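Long-range contacts in glutamine synthetase (Helicobacter pylori, PDB 5ZLI), which belongs to the glutamine synthetase family, type I beta, and forms a twelve-subunit assembly whose chains each join a beta-grasp domain to a catalytic domain: residues 29-34 / 62-67; 70-75 / 103-108; 110-115 / 448-453. All blocks are in the same frame, centred on the assembly; numbering follows the deposited sequence.

Contact 1 of 3, residues 29-34 / 62-67; sequences FRFSDI and SCFKGW
Phe64 meets Phe31 and Asp33 from the start of the loop that follows strand 57-60. Its ring pairs with that of Phe31 as an offset edge-to-face contact, with centroids 5.8 Å apart and planes at 63°. The edge of Phe31 points at the face of Phe64, and the two side chains cross at about a right angle. Phe31 CE2 lies 3.8 Å from Phe64 CZ. With its CG set between the backbone N and the carbonyl carbon (chi1 62°), the Phe31 ring is brought to the side of Phe64. Asp33 CB lies 3.6 Å from Phe64 CD2; these two side chains meet at a slant, carboxylate and ring planes steeply inclined. Met191 of the second subunit packs against both phenylalanine rings.

The next residues form a type II beta turn from Phe64 to Trp67, closed by Trp67 N to Phe64 O at 3.0 Å. Both segments belong to the beta-grasp domain, and the turn lies against the end of strand 26-32 and the residues after it. The Lys65 side chain packs on Ser456 and Asn460 of helix 448-466. Gly66 fills the third turn position with a positive phi of 94°. Its carbonyl O faces Ile34 CD1 at 4.1 Å.

Trp67 closes the segment with its indole. At the five-membered ring, Ile34 and Trp67 run past each other in opposite directions, and Ile34 CD1 reaches Trp67 CD1 at 3.6 Å. At the benzo ring, Asp33 CA is 3.7 Å from Trp67 CZ2, and Asp33 CB lies over one face toward the rim. Phe31 and Trp67 meet at their edges, CD2 to CH2, at 4.2 Å. The indole N-H is spent elsewhere: Trp67 NE1 is hydrogen-bonded to the carbonyl O of Lys112.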
loop_
_atom_site.group_PDB
_atom_site.type_symbol
_atom_site.label_atom_id
_atom_site.label_comp_id
_atom_site.label_asym_id
_atom_site.label_seq_id
_atom_site.Cartn_x
_atom_site.Cartn_y
_atom_site.Cartn_z
ATOM N N PHE B 29 -28.638 23.870 34.597
ATOM C CA PHE B 29 -29.617 23.224 35.458
ATOM C C PHE B 29 -29.589 21.747 35.149
ATOM O O PHE B 29 -29.895 21.351 34.021
ATOM C CB PHE B 29 -31.014 23.782 35.223
ATOM C CG PHE B 29 -31.111 25.242 35.440
ATOM C CD1 PHE B 29 -30.851 25.769 36.681
ATOM C CD2 PHE B 29 -31.498 26.088 34.431
ATOM C CE1 PHE B 29 -30.932 27.139 36.921
ATOM C CE2 PHE B 29 -31.596 27.456 34.658
ATOM C CZ PHE B 29 -31.306 27.987 35.906
ATOM N N ARG B 30 -29.284 20.925 36.141
ATOM C CA ARG B 30 -29.165 19.501 35.892
ATOM C C ARG B 30 -30.193 18.704 36.680
ATOM O O ARG B 30 -30.568 19.069 37.803
ATOM C CB ARG B 30 -27.775 19.037 36.186
ATOM C CG ARG B 30 -26.828 19.658 35.234
ATOM C CD ARG B 30 -25.563 18.874 35.131
ATOM N NE ARG B 30 -24.659 19.586 34.255
ATOM C CZ ARG B 30 -23.381 19.295 34.145
ATOM N NH1 ARG B 30 -22.893 18.311 34.883
ATOM N NH2 ARG B 30 -22.602 19.995 33.319
ATOM N N PHE B 31 -30.676 17.634 36.053
ATOM C CA PHE B 31 -31.774 16.852 36.590
ATOM C C PHE B 31 -31.646 15.437 36.061
ATOM O O PHE B 31 -31.057 15.210 35.006
ATOM C CB PHE B 31 -33.146 17.450 36.235
ATOM C CG PHE B 31 -33.436 17.510 34.754
ATOM C CD1 PHE B 31 -32.949 18.552 33.976
ATOM C CD2 PHE B 31 -34.214 16.531 34.137
ATOM C CE1 PHE B 31 -33.232 18.617 32.601
ATOM C CE2 PHE B 31 -34.502 16.590 32.741
ATOM C CZ PHE B 31 -34.017 17.628 31.981
ATOM N N SER B 32 -32.159 14.486 36.824
ATOM C CA SER B 32 -31.980 13.075 36.547
ATOM C C SER B 32 -33.317 12.484 36.138
ATOM O O SER B 32 -34.288 12.565 36.897
ATOM C CB SER B 32 -31.411 12.367 37.778
ATOM O OG SER B 32 -30.384 13.166 38.369
ATOM N N ASP B 33 -33.371 11.912 34.937
ATOM C CA ASP B 33 -34.533 11.133 34.529
ATOM C C ASP B 33 -34.539 9.821 35.304
ATOM O O ASP B 33 -33.693 9.584 36.167
ATOM C CB ASP B 33 -34.561 10.922 33.005
ATOM C CG ASP B 33 -33.503 9.920 32.474
ATOM O OD1 ASP B 33 -32.427 9.688 33.083
ATOM O OD2 ASP B 33 -33.786 9.340 31.400
ATOM N N ILE B 34 -35.534 8.971 35.032
ATOM C CA ILE B 34 -35.671 7.721 35.781
ATOM C C ILE B 34 -34.443 6.834 35.603
ATOM O O ILE B 34 -33.940 6.259 36.571
ATOM C CB ILE B 34 -36.971 6.996 35.391
ATOM C CG1 ILE B 34 -38.168 7.817 35.831
ATOM C CG2 ILE B 34 -37.062 5.582 36.026
ATOM C CD1 ILE B 34 -39.455 7.243 35.302
ATOM N N SER B 62 -41.864 15.121 27.512
ATOM C CA SER B 62 -42.326 14.011 26.694
ATOM C C SER B 62 -41.164 13.214 26.104
ATOM O O SER B 62 -41.365 12.070 25.674
ATOM C CB SER B 62 -43.212 14.540 25.578
ATOM O OG SER B 62 -42.383 15.068 24.557
ATOM N N CYS B 63 -39.946 13.777 26.132
ATOM C CA CYS B 63 -38.733 13.168 25.591
ATOM C C CYS B 63 -38.133 12.086 26.488
ATOM O O CYS B 63 -37.138 11.471 26.083
ATOM C CB CYS B 63 -37.654 14.246 25.403
ATOM S SG CYS B 63 -38.122 15.675 24.438
ATOM N N PHE B 64 -38.708 11.828 27.667
ATOM C CA PHE B 64 -38.117 10.932 28.654
ATOM C C PHE B 64 -39.069 9.771 28.841
ATOM O O PHE B 64 -40.224 9.975 29.239
ATOM C CB PHE B 64 -37.867 11.673 29.970
ATOM C CG PHE B 64 -36.960 12.842 29.809
ATOM C CD1 PHE B 64 -37.455 14.060 29.368
ATOM C CD2 PHE B 64 -35.611 12.710 30.029
ATOM C CE1 PHE B 64 -36.620 15.130 29.170
ATOM C CE2 PHE B 64 -34.768 13.786 29.844
ATOM C CZ PHE B 64 -35.274 14.998 29.415
ATOM N N LYS B 65 -38.608 8.566 28.504
ATOM C CA LYS B 65 -39.510 7.430 28.569
ATOM C C LYS B 65 -39.771 7.093 30.024
ATOM O O LYS B 65 -38.863 7.108 30.861
ATOM C CB LYS B 65 -38.984 6.235 27.763
ATOM C CG LYS B 65 -40.142 5.281 27.328
ATOM C CD LYS B 65 -39.648 3.881 26.927
ATOM C CE LYS B 65 -40.787 2.860 26.696
ATOM N NZ LYS B 65 -41.563 2.512 27.944
ATOM N N GLY B 66 -41.034 6.808 30.319
ATOM C CA GLY B 66 -41.525 6.703 31.670
ATOM C C GLY B 66 -42.131 7.977 32.224
ATOM O O GLY B 66 -42.872 7.898 33.216
ATOM N N TRP B 67 -41.940 9.114 31.552
ATOM C CA TRP B 67 -42.420 10.418 32.021
ATOM C C TRP B 67 -43.638 10.842 31.258
ATOM O O TRP B 67 -44.641 10.019 31.237
ATOM C CB TRP B 67 -41.262 11.425 31.945
ATOM C CG TRP B 67 -40.364 11.391 33.109
ATOM C CD1 TRP B 67 -40.397 10.501 34.131
ATOM C CD2 TRP B 67 -39.382 12.369 33.459
ATOM N NE1 TRP B 67 -39.448 10.817 35.068
ATOM C CE2 TRP B 67 -38.811 11.966 34.682
ATOM C CE3 TRP B 67 -38.913 13.531 32.849
ATOM C CZ2 TRP B 67 -37.796 12.685 35.309
ATOM C CZ3 TRP B 67 -37.896 14.242 33.466
ATOM C CH2 TRP B 67 -37.349 13.813 34.686
#

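Contact 2 of 3, residues 70-75 / 103-108; sequences IEHSDM and DVYKNQ
Asp103, whose CA touches the Met75 methyl, has its OD2 gripped by two backbone N-H groups. Tyr105 N binds OD2 at 2.9 Å, nearly along the C-O axis of the carboxylate. Lys106 N binds it at 3.0 Å from above the carboxylate plane, 61° out of it. The first bond makes an Asx turn. Further along the chain, Asn107 and Gln108 both face Asp103 in a G1 beta bulge, which links strands 94-103 and 108-109 of the beta-grasp sheet.

The turn presents Tyr105 to segment 70-75. His72 CB sits over one face of the ring in a CH-pi contact, 3.9 Å from the Tyr105 centroid. The His72 imidazole turns its edge toward the face of Tyr105, with planes at 74°. Val104 CG2 covers the opposite face, over the ring centre. Met75 adds a Met-aromatic contact, SD to Tyr105 CE1 at 3.9 Å, oblique to the ring. Bends about chi2 (-81°) and chi3 bring Met75 CE round to 3.9 Å from Asp103 CA. Asp74 forms salt bridges to Arg349 and Arg354 of the second subunit, and Ser73 OG is also hydrogen-bonded to that Arg349.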
loop_
_atom_site.group_PDB
_atom_site.type_symbol
_atom_site.label_atom_id
_atom_site.label_comp_id
_atom_site.label_asym_id
_atom_site.label_seq_id
_atom_site.Cartn_x
_atom_site.Cartn_y
_atom_site.Cartn_z
ATOM N N ILE B 70 -46.954 13.642 24.981
ATOM C CA ILE B 70 -46.805 14.901 24.243
ATOM C C ILE B 70 -47.976 15.845 24.487
ATOM O O ILE B 70 -47.815 17.065 24.395
ATOM C CB ILE B 70 -46.658 14.626 22.745
ATOM C CG1 ILE B 70 -47.722 13.613 22.323
ATOM C CG2 ILE B 70 -45.288 14.088 22.462
ATOM C CD1 ILE B 70 -47.729 13.314 20.871
ATOM N N GLU B 71 -49.196 15.305 24.671
ATOM C CA GLU B 71 -50.361 16.164 24.909
ATOM C C GLU B 71 -50.226 16.984 26.197
ATOM O O GLU B 71 -50.725 18.116 26.272
ATOM C CB GLU B 71 -51.662 15.346 24.904
ATOM C CG GLU B 71 -51.855 14.314 25.988
ATOM C CD GLU B 71 -51.497 12.903 25.563
ATOM O OE1 GLU B 71 -50.352 12.691 25.105
ATOM O OE2 GLU B 71 -52.377 12.012 25.646
ATOM N N HIS B 72 -49.570 16.437 27.218
ATOM C CA HIS B 72 -49.334 17.185 28.445
ATOM C C HIS B 72 -47.832 17.293 28.694
ATOM O O HIS B 72 -47.362 17.044 29.807
ATOM C CB HIS B 72 -49.999 16.474 29.618
ATOM C CG HIS B 72 -51.463 16.271 29.433
ATOM N ND1 HIS B 72 -51.997 15.057 29.057
ATOM C CD2 HIS B 72 -52.508 17.121 29.567
ATOM C CE1 HIS B 72 -53.310 15.169 28.969
ATOM N NE2 HIS B 72 -53.646 16.411 29.271
ATOM N N SER B 73 -47.083 17.733 27.683
ATOM C CA SER B 73 -45.633 17.589 27.702
ATOM C C SER B 73 -44.945 18.593 28.614
ATOM O O SER B 73 -43.873 18.296 29.149
ATOM C CB SER B 73 -45.062 17.721 26.286
ATOM O OG SER B 73 -45.407 18.973 25.707
ATOM N N ASP B 74 -45.494 19.794 28.752
ATOM C CA ASP B 74 -44.790 20.846 29.475
ATOM C C ASP B 74 -44.671 20.494 30.962
ATOM O O ASP B 74 -45.662 20.145 31.616
ATOM C CB ASP B 74 -45.525 22.172 29.284
ATOM C CG ASP B 74 -45.529 22.627 27.831
ATOM O OD1 ASP B 74 -45.781 23.827 27.562
ATOM O OD2 ASP B 74 -45.304 21.764 26.952
ATOM N N MET B 75 -43.458 20.617 31.501
ATOM C CA MET B 75 -43.223 20.461 32.925
ATOM C C MET B 75 -42.269 21.566 33.370
ATOM O O MET B 75 -41.804 22.377 32.560
ATOM C CB MET B 75 -42.685 19.061 33.212
ATOM C CG MET B 75 -43.665 17.915 32.878
ATOM S SD MET B 75 -44.976 17.486 34.039
ATOM C CE MET B 75 -44.047 16.491 35.196
ATOM N N ASP B 103 -44.633 18.687 38.971
ATOM C CA ASP B 103 -45.796 18.261 38.206
ATOM C C ASP B 103 -46.788 19.416 38.242
ATOM O O ASP B 103 -47.271 19.792 39.315
ATOM C CB ASP B 103 -46.364 16.978 38.830
ATOM C CG ASP B 103 -47.524 16.363 38.036
ATOM O OD1 ASP B 103 -47.708 15.117 38.114
ATOM O OD2 ASP B 103 -48.257 17.107 37.350
ATOM N N VAL B 104 -47.072 19.999 37.075
ATOM C CA VAL B 104 -47.938 21.173 37.033
ATOM C C VAL B 104 -49.376 20.780 36.784
ATOM O O VAL B 104 -50.269 21.631 36.886
ATOM C CB VAL B 104 -47.503 22.175 35.947
ATOM C CG1 VAL B 104 -46.071 22.646 36.179
ATOM C CG2 VAL B 104 -47.681 21.566 34.571
ATOM N N TYR B 105 -49.632 19.512 36.493
ATOM C CA TYR B 105 -50.981 19.015 36.311
ATOM C C TYR B 105 -51.585 18.527 37.615
ATOM O O TYR B 105 -52.810 18.518 37.759
ATOM C CB TYR B 105 -50.978 17.897 35.254
ATOM C CG TYR B 105 -50.289 18.341 33.972
ATOM C CD1 TYR B 105 -49.086 17.781 33.554
ATOM C CD2 TYR B 105 -50.853 19.332 33.169
ATOM C CE1 TYR B 105 -48.462 18.212 32.375
ATOM C CE2 TYR B 105 -50.239 19.765 31.999
ATOM C CZ TYR B 105 -49.049 19.204 31.611
ATOM O OH TYR B 105 -48.451 19.646 30.460
ATOM N N LYS B 106 -50.753 18.175 38.581
ATOM C CA LYS B 106 -51.213 17.727 39.874
ATOM C C LYS B 106 -50.783 18.669 40.980
ATOM O O LYS B 106 -51.224 18.502 42.120
ATOM C CB LYS B 106 -50.685 16.309 40.126
ATOM C CG LYS B 106 -51.119 15.365 39.010
ATOM C CD LYS B 106 -50.611 13.938 39.121
ATOM C CE LYS B 106 -51.630 12.949 39.623
ATOM N NZ LYS B 106 -51.010 11.594 39.697
ATOM N N ASN B 107 -49.977 19.675 40.665
ATOM C CA ASN B 107 -49.523 20.677 41.618
ATOM C C ASN B 107 -48.929 20.051 42.878
ATOM O O ASN B 107 -49.235 20.444 44.009
ATOM C CB ASN B 107 -50.618 21.680 41.938
ATOM C CG ASN B 107 -50.850 22.620 40.791
ATOM O OD1 ASN B 107 -50.301 23.721 40.758
ATOM N ND2 ASN B 107 -51.616 22.173 39.813
ATOM N N GLN B 108 -48.061 19.063 42.653
ATOM C CA GLN B 108 -47.252 18.340 43.627
ATOM C C GLN B 108 -45.892 18.066 42.992
ATOM O O GLN B 108 -45.807 17.962 41.761
ATOM C CB GLN B 108 -47.926 17.023 44.037
ATOM C CG GLN B 108 -48.396 16.188 42.850
ATOM C CD GLN B 108 -48.887 14.792 43.245
ATOM O OE1 GLN B 108 -48.643 13.819 42.523
ATOM N NE2 GLN B 108 -49.582 14.688 44.386
#

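Contact 3 of 3, residues 110-115 / 448-453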
loop_
_atom_site.group_PDB
_atom_site.type_symbol
_atom_site.label_atom_id
_atom_site.label_comp_id
_atom_site.label_asym_id
_atom_site.label_seq_id
_atom_site.Cartn_x
_atom_site.Cartn_y
_atom_site.Cartn_z
ATOM N N TYR B 110 -43.049 16.130 41.312
ATOM C CA TYR B 110 -43.399 15.090 40.344
ATOM C C TYR B 110 -43.201 13.729 40.967
ATOM O O TYR B 110 -42.108 13.405 41.445
ATOM C CB TYR B 110 -42.540 15.228 39.094
ATOM C CG TYR B 110 -42.953 14.386 37.899
ATOM C CD1 TYR B 110 -44.279 13.999 37.689
ATOM C CD2 TYR B 110 -42.011 14.011 36.954
ATOM C CE1 TYR B 110 -44.641 13.246 36.565
ATOM C CE2 TYR B 110 -42.351 13.264 35.842
ATOM C CZ TYR B 110 -43.659 12.889 35.645
ATOM O OH TYR B 110 -43.934 12.157 34.513
ATOM N N GLU B 111 -44.273 12.943 41.003
ATOM C CA GLU B 111 -44.165 11.669 41.696
ATOM C C GLU B 111 -43.261 10.683 40.958
ATOM O O GLU B 111 -42.861 9.674 41.551
ATOM C CB GLU B 111 -45.577 11.108 41.950
ATOM C CG GLU B 111 -46.352 10.620 40.713
ATOM C CD GLU B 111 -47.837 10.418 40.997
ATOM O OE1 GLU B 111 -48.170 9.541 41.805
ATOM O OE2 GLU B 111 -48.679 11.139 40.406
ATOM N N LYS B 112 -42.879 10.979 39.710
ATOM C CA LYS B 112 -41.982 10.121 38.936
ATOM C C LYS B 112 -40.604 10.738 38.768
ATOM O O LYS B 112 -39.762 10.174 38.056
ATOM C CB LYS B 112 -42.590 9.818 37.561
ATOM C CG LYS B 112 -43.930 9.113 37.610
ATOM C CD LYS B 112 -44.311 8.459 36.295
ATOM C CE LYS B 112 -44.890 9.458 35.332
ATOM N NZ LYS B 112 -45.568 8.758 34.205
ATOM N N CYS B 113 -40.330 11.834 39.486
ATOM C CA CYS B 113 -39.015 12.450 39.488
ATOM C C CYS B 113 -38.169 11.714 40.520
ATOM O O CYS B 113 -38.455 11.811 41.713
ATOM C CB CYS B 113 -39.109 13.937 39.815
ATOM S SG CYS B 113 -37.498 14.695 40.165
ATOM N N PRO B 114 -37.129 10.987 40.110
ATOM C CA PRO B 114 -36.373 10.183 41.070
ATOM C C PRO B 114 -35.798 10.989 42.216
ATOM O O PRO B 114 -35.785 10.524 43.364
ATOM C CB PRO B 114 -35.268 9.577 40.204
ATOM C CG PRO B 114 -35.774 9.624 38.839
ATOM C CD PRO B 114 -36.578 10.872 38.752
ATOM N N ARG B 115 -35.219 12.149 41.921
ATOM C CA ARG B 115 -34.713 12.977 43.004
ATOM C C ARG B 115 -35.850 13.463 43.927
ATOM O O ARG B 115 -35.632 13.658 45.133
ATOM C CB ARG B 115 -33.898 14.117 42.405
ATOM C CG ARG B 115 -33.055 14.788 43.398
ATOM C CD ARG B 115 -32.133 15.819 42.810
ATOM N NE ARG B 115 -32.433 17.063 43.505
ATOM C CZ ARG B 115 -31.741 17.564 44.523
ATOM N NH1 ARG B 115 -30.662 16.951 44.968
ATOM N NH2 ARG B 115 -32.143 18.688 45.094
ATOM N N GLU B 448 -47.876 4.238 42.687
ATOM C CA GLU B 448 -48.027 3.089 41.800
ATOM C C GLU B 448 -47.875 3.481 40.343
ATOM O O GLU B 448 -47.308 2.711 39.557
ATOM C CB GLU B 448 -49.366 2.395 42.034
ATOM C CG GLU B 448 -49.695 1.297 41.009
ATOM C CD GLU B 448 -49.245 -0.099 41.375
ATOM O OE1 GLU B 448 -48.634 -0.283 42.458
ATOM O OE2 GLU B 448 -49.532 -1.014 40.559
ATOM N N GLU B 449 -48.374 4.657 39.950
ATOM C CA GLU B 449 -48.129 5.117 38.585
ATOM C C GLU B 449 -46.645 5.023 38.251
ATOM O O GLU B 449 -46.265 4.396 37.257
ATOM C CB GLU B 449 -48.669 6.530 38.391
ATOM C CG GLU B 449 -50.066 6.509 37.775
ATOM C CD GLU B 449 -50.951 7.683 38.182
ATOM O OE1 GLU B 449 -52.198 7.530 38.154
ATOM O OE2 GLU B 449 -50.404 8.753 38.523
ATOM N N PHE B 450 -45.786 5.561 39.122
ATOM C CA PHE B 450 -44.344 5.446 38.891
ATOM C C PHE B 450 -43.904 3.987 38.722
ATOM O O PHE B 450 -43.188 3.668 37.771
ATOM C CB PHE B 450 -43.545 6.107 40.028
ATOM C CG PHE B 450 -42.056 5.779 39.995
ATOM C CD1 PHE B 450 -41.193 6.457 39.151
ATOM C CD2 PHE B 450 -41.537 4.747 40.766
ATOM C CE1 PHE B 450 -39.839 6.134 39.113
ATOM C CE2 PHE B 450 -40.203 4.433 40.711
ATOM C CZ PHE B 450 -39.359 5.122 39.876
ATOM N N ILE B 451 -44.297 3.096 39.643
ATOM C CA ILE B 451 -43.838 1.703 39.592
ATOM C C ILE B 451 -44.192 1.077 38.264
ATOM O O ILE B 451 -43.422 0.299 37.695
ATOM C CB ILE B 451 -44.440 0.865 40.736
ATOM C CG1 ILE B 451 -43.820 1.195 42.101
ATOM C CG2 ILE B 451 -44.362 -0.638 40.418
ATOM C CD1 ILE B 451 -44.610 0.597 43.290
ATOM N N GLN B 452 -45.377 1.374 37.762
ATOM C CA GLN B 452 -45.762 0.807 36.485
ATOM C C GLN B 452 -44.958 1.458 35.375
ATOM O O GLN B 452 -44.496 0.772 34.457
ATOM C CB GLN B 452 -47.272 0.987 36.319
ATOM C CG GLN B 452 -48.059 0.198 37.381
ATOM C CD GLN B 452 -48.048 -1.316 37.136
ATOM O OE1 GLN B 452 -48.286 -1.760 36.009
ATOM N NE2 GLN B 452 -47.774 -2.104 38.178
ATOM N N ALA B 453 -44.672 2.751 35.507
ATOM C CA ALA B 453 -43.771 3.381 34.554
ATOM C C ALA B 453 -42.386 2.740 34.634
ATOM O O ALA B 453 -41.836 2.305 33.625
ATOM C CB ALA B 453 -43.697 4.890 34.818
#
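Lys112 and Phe450 make the apolar part of the contact. The lysine chain crosses the phenylalanine side chain obliquely. Phe450 CD1 lies 3.8 Å from Lys112 CA, and Phe450 CB lies 3.9 Å from Lys112 CG. One carbon further out, Lys112 CD touches Ala453 CB at 3.9 Å. The methylene groups of Lys112 thus lie on one turn of helix 448-466. A bend at chi3 (-81°) turns CE aside from the extended line; NZ beyond it is hydrogen-bonded to the carbonyl O of Gly66. Phe450 also packs on Leu379 of helix 377-393 and on Ile34.

Backbone bonds shape segment 110-115. A type I beta turn runs from Tyr110 to Cys113, with Cys113 N bonded to Tyr110 O at 3.1 Å. Cys113 is the N-cap of helix 114-128, and its SG caps a backbone N just beyond the segment. The contact sets the turn before this helix against the start of helix 448-466.

The charged part is a pair of acceptors. Glu111 and Glu449 cross obliquely, carboxylate planes 60° apart, and bring OE2 of Glu111 within 3.5 Å of OE2 of Glu449. Both oxygens form salt bridges to Lys106 NZ. Glu111 OE1 is also hydrogen-bonded to Ser447 OG. No hydrogen bond runs directly between the two segments. The close approach of two like charges is consistent with Lys106 offsetting their repulsion, so that the polar side of this contact depends on a residue outside both segments.

Contacts 1 and 2 are largely buried, both reach the same beta sheet and both touch the second subunit. Contact 3 lies nearer the surface and meets no other chain. Aromatic rings and apolar side chains dominate contact 1. Contact 2 adds an Asx turn, and its arginine salt bridges cross to the neighbouring subunit. Contact 3 instead joins lysine methylenes, one ring and a carboxylate pair. Helix 448-466 supplies one segment of contact 3 and flanks contact 1. Contact 1 is tied to contact 3 by the backbone O and the NZ of Lys112. Contacts 2 and 3 are joined by Lys106. Contacts 1 and 2 meet through Ser62, which packs on Ile70 and Ser73.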